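PDB 3EOF: putative oxidoreductase from Bacteroides fragilis NCTC 9343, which probably catalyses the reduction or oxidation of small substrates, using bound flavin mononucleotide as cofactor, as a member of the nitroreductase family. Local coordinates for the interface of chains A and B. Numbering follows the deposited sequence. Chains: chain A/B, Putative oxidoreductase.

Contact 1: the interface of chains A and B. Residues chain A 99-102, 104-105; chain B 135-136, 230, 233-234, 237.
At this patch of the two-fold interface, the start of helix 100-123 of chain A meets the C-terminal helix 227-243 and the 3-10 turn 132-135 of chain B, with the loop residue that follows. The apolar contact centres on the selenomethionine A:Met101. Its CG stands anti to the backbone N (chi1 -179°) and the chain bends at chi2, so that it runs alongside B:Met233, pointing the same way, with A:Met101 CG 3.7 Å from B:Met233 CB. An unbranched, flexible chain can follow this path, and its tip reaches an aromatic ring: the methyl CE of A:Met101 sits over one face of B:Tyr136, 3.4 Å from the ring centroid and offset toward the CE1 side, a CH-pi contact. Deeper along the helix the CD2 methyl of A:Leu104 meets CD2 of B:Leu237 at 3.8 Å, the two leucines crossing obliquely, and also touches the methyl CG2 of B:Thr135.

Polar contacts frame this packing. A:Met101 N, in the first turn of its helix, where no preceding turn supplies a carbonyl, donates to B:Ser234 OG at 3.0 Å in a nearly straight bond (161° at H). The serine hydroxyl, small enough to lie against the helix start, in turn gives its own hydrogen to B:Asn230 O, from above the carbonyl plane. A:Asn99 acts as the N-cap: its OD1 accepts from A:Ser102 N, in the carbonyl plane, and from A:Ser102 OG, above it. Further along helix 100-123 a water bridges the subunits, 2.7 Å from A:Asn105 OD1 and 2.8 Å from the hydroxyl OG1 of B:Thr135.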
loop_
_atom_site.group_PDB
_atom_site.type_symbol
_atom_site.label_atom_id
_atom_site.label_comp_id
_atom_site.label_asym_id
_atom_site.label_seq_id
_atom_site.Cartn_x
_atom_site.Cartn_y
_atom_site.Cartn_z
ATOM N N ASN A 99 -13.789 3.089 11.978
ATOM C CA ASN A 99 -12.674 3.338 12.878
ATOM C C ASN A 99 -11.337 3.351 12.131
ATOM O O ASN A 99 -11.261 2.977 10.974
ATOM C CB ASN A 99 -12.715 2.341 14.021
ATOM C CG ASN A 99 -12.936 0.974 13.539
ATOM O OD1 ASN A 99 -12.060 0.405 12.903
ATOM N ND2 ASN A 99 -14.114 0.423 13.817
ATOM N N LEU A 100 -10.319 3.909 12.777
ATOM C CA LEU A 100 -9.015 4.078 12.149
ATOM C C LEU A 100 -8.392 2.765 11.701
ATOM O O LEU A 100 -7.782 2.689 10.633
ATOM C CB LEU A 100 -8.079 4.820 13.095
ATOM C CG LEU A 100 -6.665 5.108 12.596
ATOM C CD1 LEU A 100 -6.744 6.016 11.383
ATOM C CD2 LEU A 100 -5.826 5.706 13.718
HETATM N N MSE A 101 -8.513 1.746 12.531
HETATM C CA MSE A 101 -7.950 0.439 12.223
HETATM C C MSE A 101 -8.469 -0.077 10.914
HETATM O O MSE A 101 -7.702 -0.563 10.098
HETATM C CB MSE A 101 -8.315 -0.567 13.301
HETATM C CG MSE A 101 -7.733 -1.967 13.077
HETATM SE SE MSE A 101 -5.699 -2.030 13.143
HETATM C CE MSE A 101 -5.575 -4.013 13.048
ATOM N N SER A 102 -9.783 0.033 10.734
ATOM C CA SER A 102 -10.478 -0.451 9.549
ATOM C C SER A 102 -10.088 0.398 8.365
ATOM O O SER A 102 -9.937 -0.114 7.270
ATOM C CB SER A 102 -11.997 -0.440 9.769
ATOM O OG SER A 102 -12.365 -1.352 10.784
ATOM N N LEU A 104 -7.186 1.891 7.990
ATOM C CA LEU A 104 -5.859 1.444 7.613
ATOM C C LEU A 104 -5.904 0.090 6.905
ATOM O O LEU A 104 -5.161 -0.133 5.955
ATOM C CB LEU A 104 -4.918 1.403 8.811
ATOM C CG LEU A 104 -3.486 0.941 8.509
ATOM C CD1 LEU A 104 -2.793 1.814 7.484
ATOM C CD2 LEU A 104 -2.669 0.832 9.842
ATOM N N ASN A 105 -6.748 -0.812 7.361
ATOM C CA ASN A 105 -6.890 -2.104 6.693
ATOM C C ASN A 105 -7.363 -1.942 5.257
ATOM O O ASN A 105 -6.863 -2.621 4.376
ATOM C CB ASN A 105 -7.898 -3.033 7.419
ATOM C CG ASN A 105 -7.375 -3.590 8.748
ATOM O OD1 ASN A 105 -6.172 -3.753 8.907
ATOM N ND2 ASN A 105 -8.312 -3.886 9.725
ATOM N N THR B 135 -0.402 -5.043 12.246
ATOM C CA THR B 135 -1.003 -3.858 12.847
ATOM C C THR B 135 -1.929 -4.170 14.041
ATOM O O THR B 135 -2.528 -3.256 14.585
ATOM C CB THR B 135 -1.688 -2.997 11.772
ATOM O OG1 THR B 135 -2.489 -3.834 10.944
ATOM C CG2 THR B 135 -0.615 -2.338 10.876
ATOM N N TYR B 136 -2.042 -5.440 14.432
ATOM C CA TYR B 136 -2.714 -5.831 15.678
ATOM C C TYR B 136 -1.693 -5.740 16.828
ATOM O O TYR B 136 -1.944 -5.141 17.884
ATOM C CB TYR B 136 -3.316 -7.240 15.569
ATOM C CG TYR B 136 -4.632 -7.257 14.790
ATOM C CD1 TYR B 136 -4.637 -7.291 13.394
ATOM C CD2 TYR B 136 -5.868 -7.188 15.457
ATOM C CE1 TYR B 136 -5.828 -7.275 12.663
ATOM C CE2 TYR B 136 -7.079 -7.172 14.740
ATOM C CZ TYR B 136 -7.054 -7.220 13.332
ATOM O OH TYR B 136 -8.240 -7.195 12.587
ATOM N N ASN B 230 -11.802 -3.924 16.550
ATOM C CA ASN B 230 -11.400 -2.841 15.639
ATOM C C ASN B 230 -11.193 -1.551 16.398
ATOM O O ASN B 230 -10.240 -0.788 16.123
ATOM C CB ASN B 230 -12.420 -2.614 14.549
ATOM C CG ASN B 230 -12.561 -3.783 13.588
ATOM O OD1 ASN B 230 -11.649 -4.576 13.380
ATOM N ND2 ASN B 230 -13.725 -3.871 12.982
HETATM N N MSE B 233 -8.067 -1.940 18.618
HETATM C CA MSE B 233 -6.906 -1.833 17.738
HETATM C C MSE B 233 -6.696 -0.442 17.184
HETATM O O MSE B 233 -5.571 -0.078 16.930
HETATM C CB MSE B 233 -6.959 -2.830 16.576
HETATM C CG MSE B 233 -6.942 -4.295 16.967
HETATM SE SE MSE B 233 -5.553 -4.816 18.269
HETATM C CE MSE B 233 -6.601 -6.591 18.995
ATOM N N SER B 234 -7.751 0.331 16.979
ATOM C CA SER B 234 -7.609 1.723 16.540
ATOM C C SER B 234 -6.943 2.574 17.612
ATOM O O SER B 234 -6.114 3.422 17.313
ATOM C CB SER B 234 -8.966 2.351 16.268
ATOM O OG SER B 234 -9.638 1.618 15.294
ATOM N N LEU B 237 -3.347 1.543 17.901
ATOM C CA LEU B 237 -2.587 2.013 16.773
ATOM C C LEU B 237 -2.130 3.430 17.066
ATOM O O LEU B 237 -0.956 3.757 16.897
ATOM C CB LEU B 237 -3.458 1.913 15.522
ATOM C CG LEU B 237 -2.903 2.024 14.133
ATOM C CD1 LEU B 237 -1.863 0.945 13.887
ATOM C CD2 LEU B 237 -4.130 1.859 13.213
HETATM O O HOH W 1 -4.525 -2.047 10.149
#

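Contact 2: the interface of chains A and B. Residues chain A 2, 6, 115-116, 119-120; chain B 3, 6, 115-116, 119-120, 123.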
loop_
_atom_site.group_PDB
_atom_site.type_symbol
_atom_site.label_atom_id
_atom_site.label_comp_id
_atom_site.label_asym_id
_atom_site.label_seq_id
_atom_site.Cartn_x
_atom_site.Cartn_y
_atom_site.Cartn_z
HETATM N N MSE A 2 8.423 -9.657 -15.855
HETATM C CA MSE A 2 7.972 -8.614 -14.884
HETATM C C MSE A 2 9.136 -8.060 -14.056
HETATM O O MSE A 2 9.132 -6.883 -13.665
HETATM C CB MSE A 2 6.861 -9.149 -13.954
HETATM C CG MSE A 2 5.834 -8.146 -13.555
HETATM SE SE MSE A 2 4.055 -8.987 -13.396
HETATM C CE MSE A 2 4.038 -10.331 -14.963
ATOM N N VAL A 6 10.304 -4.344 -13.989
ATOM C CA VAL A 6 10.390 -3.560 -12.756
ATOM C C VAL A 6 11.802 -2.974 -12.579
ATOM O O VAL A 6 11.949 -1.824 -12.170
ATOM C CB VAL A 6 9.919 -4.334 -11.492
ATOM C CG1 VAL A 6 10.042 -3.457 -10.245
ATOM C CG2 VAL A 6 8.473 -4.722 -11.645
ATOM N N GLN A 115 -0.792 -0.821 -6.767
ATOM C CA GLN A 115 0.539 -1.213 -7.207
ATOM C C GLN A 115 0.526 -2.481 -8.059
ATOM O O GLN A 115 1.360 -2.615 -8.930
ATOM C CB GLN A 115 1.460 -1.372 -6.020
ATOM C CG GLN A 115 2.895 -1.656 -6.379
ATOM C CD GLN A 115 3.525 -0.625 -7.311
ATOM O OE1 GLN A 115 3.259 0.575 -7.256
ATOM N NE2 GLN A 115 4.397 -1.104 -8.143
ATOM N N THR A 116 -0.418 -3.393 -7.856
ATOM C CA THR A 116 -0.514 -4.575 -8.735
ATOM C C THR A 116 -0.908 -4.037 -10.100
ATOM O O THR A 116 -0.307 -4.373 -11.104
ATOM C CB THR A 116 -1.485 -5.660 -8.218
ATOM O OG1 THR A 116 -1.102 -6.056 -6.894
ATOM C CG2 THR A 116 -1.441 -6.878 -9.110
ATOM N N THR A 119 2.057 -2.196 -11.904
ATOM C CA THR A 119 2.972 -3.213 -12.408
ATOM C C THR A 119 2.471 -3.925 -13.664
ATOM O O THR A 119 3.237 -4.223 -14.607
ATOM C CB THR A 119 3.203 -4.244 -11.303
ATOM O OG1 THR A 119 3.708 -3.564 -10.145
ATOM C CG2 THR A 119 4.168 -5.294 -11.729
ATOM N N LEU A 120 1.189 -4.239 -13.669
ATOM C CA LEU A 120 0.550 -4.883 -14.812
ATOM C C LEU A 120 0.458 -3.897 -15.976
ATOM O O LEU A 120 0.702 -4.260 -17.108
ATOM C CB LEU A 120 -0.824 -5.430 -14.438
ATOM C CG LEU A 120 -0.802 -6.671 -13.535
ATOM C CD1 LEU A 120 -2.197 -6.943 -13.028
ATOM C CD2 LEU A 120 -0.261 -7.914 -14.214
HETATM N N MSE B 3 0.950 -11.165 -15.637
HETATM C CA MSE B 3 -0.517 -11.142 -15.950
HETATM C C MSE B 3 -1.099 -12.555 -15.736
HETATM O O MSE B 3 -2.087 -12.710 -15.035
HETATM C CB MSE B 3 -0.758 -10.615 -17.365
HETATM C CG MSE B 3 -2.224 -10.322 -17.790
HETATM SE SE MSE B 3 -3.139 -8.576 -17.275
HETATM C CE MSE B 3 -4.381 -8.515 -18.682
ATOM N N VAL B 6 -0.397 -13.127 -12.049
ATOM C CA VAL B 6 -1.343 -12.400 -11.203
ATOM C C VAL B 6 -2.760 -12.986 -11.331
ATOM O O VAL B 6 -3.416 -13.230 -10.321
ATOM C CB VAL B 6 -1.312 -10.891 -11.429
ATOM C CG1 VAL B 6 -2.273 -10.220 -10.458
ATOM C CG2 VAL B 6 0.104 -10.374 -11.252
ATOM N N GLN B 115 4.042 -5.060 -2.099
ATOM C CA GLN B 115 3.260 -5.710 -3.167
ATOM C C GLN B 115 4.077 -6.019 -4.410
ATOM O O GLN B 115 3.857 -7.055 -5.021
ATOM C CB GLN B 115 2.033 -4.881 -3.510
ATOM C CG GLN B 115 1.120 -5.517 -4.532
ATOM C CD GLN B 115 0.676 -6.927 -4.182
ATOM O OE1 GLN B 115 0.673 -7.349 -3.013
ATOM N NE2 GLN B 115 0.232 -7.648 -5.196
ATOM N N THR B 116 4.981 -5.113 -4.793
ATOM C CA THR B 116 5.897 -5.348 -5.930
ATOM C C THR B 116 6.739 -6.565 -5.604
ATOM O O THR B 116 6.920 -7.468 -6.462
ATOM C CB THR B 116 6.824 -4.125 -6.177
ATOM O OG1 THR B 116 6.028 -2.934 -6.259
ATOM C CG2 THR B 116 7.675 -4.288 -7.444
ATOM N N THR B 119 4.625 -9.705 -5.979
ATOM C CA THR B 119 4.342 -9.948 -7.393
ATOM C C THR B 119 5.566 -10.568 -8.015
ATOM O O THR B 119 5.468 -11.570 -8.713
ATOM C CB THR B 119 3.909 -8.632 -8.118
ATOM O OG1 THR B 119 2.741 -8.085 -7.473
ATOM C CG2 THR B 119 3.630 -8.874 -9.637
ATOM N N LEU B 120 6.736 -10.019 -7.703
ATOM C CA LEU B 120 7.999 -10.563 -8.229
ATOM C C LEU B 120 8.309 -11.938 -7.627
ATOM O O LEU B 120 8.731 -12.809 -8.354
ATOM C CB LEU B 120 9.158 -9.604 -7.991
ATOM C CG LEU B 120 9.074 -8.242 -8.693
ATOM C CD1 LEU B 120 10.038 -7.308 -7.999
ATOM C CD2 LEU B 120 9.326 -8.358 -10.174
ATOM N N GLU B 123 6.113 -14.363 -9.364
ATOM C CA GLU B 123 6.623 -14.595 -10.718
ATOM C C GLU B 123 7.826 -15.560 -10.636
ATOM O O GLU B 123 8.013 -16.383 -11.531
ATOM C CB GLU B 123 6.981 -13.282 -11.445
ATOM C CG GLU B 123 6.908 -13.371 -13.003
ATOM C CD GLU B 123 5.479 -13.270 -13.577
ATOM O OE1 GLU B 123 4.537 -12.985 -12.800
ATOM O OE2 GLU B 123 5.291 -13.437 -14.814
HETATM O O HOH W 2 2.882 -5.289 -7.927
#
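Two copies of helix 100-123 pack against each other about the two-fold axis, and the N-terminal segment of each chain packs on the long helix of the other. B:Gln115 and A:Thr116 cross obliquely. The glutamine leaves its helix with CG anti to the backbone N (chi1 -176°) and bends at chi2, which brings its NE2 to the threonine hydroxyl. B:Gln115 NE2 donates to A:Thr116 OG1 at 2.7 Å, but the bond is bent (125° at H) and the hydroxyl lies out of the amide plane. The twin pair is longer, with A:Gln115 NE2 3.1 Å from B:Thr116 OG1, also a hydrogen bond. Glutamine has the length to span the helices, while threonine offers a hydroxyl on one branch and a methyl on the other.

That methyl turns to a valine of the partner chain: the side chains of A:Thr116 and B:Val6 slide past each other in opposite directions, with A:Thr116 CG2 3.7 Å from B:Val6 CG1, and A:Val6 crosses B:Thr116 obliquely in the twin. The second valine branch, B:Val6 CG2, rests 3.9 Å from A:Leu120 CD2; beta-branched valine can thus touch two residues of the partner helix at once.

Near the axis A:Thr119 and B:Thr119 reach tip to tip, their CG2 methyls 4.2 Å apart. A:Thr119 OG1 donates to A:Gln115 O and B:Thr119 OG1 to B:Gln115 O, and a shared water lies 2.9 Å from A:Thr119 OG1 and 2.8 Å from B:Thr119 OG1, giving these polar groups a partner amid the methyls. At the margin the poorly ordered selenomethionine A:Met2 crosses B:Thr119 and B:Glu123 at about right angles, a tentative contact.

Together the paired helices and N-terminal segments hold the two subunits in register, consistent with the dimer typical of this flavoenzyme family.

The centres of contact 1 and contact 2 lie about 27 Å apart, yet helix 100-123 of chain A runs through both: its first turns supply contact 1, its later turns contact 2. In chain B the same helix serves contact 2, joined by the N-terminal segments of both chains, whereas contact 1 uses the C-terminal helix 227-243, the turn 132-135 and B:Tyr136 after it. Contact 2 lies about the two-fold axis and holds both members of several symmetric pairs; contact 1 joins unlike elements and recurs with the chains exchanged. One long helix is therefore gripped at both ends, which should restrain rocking between subunits.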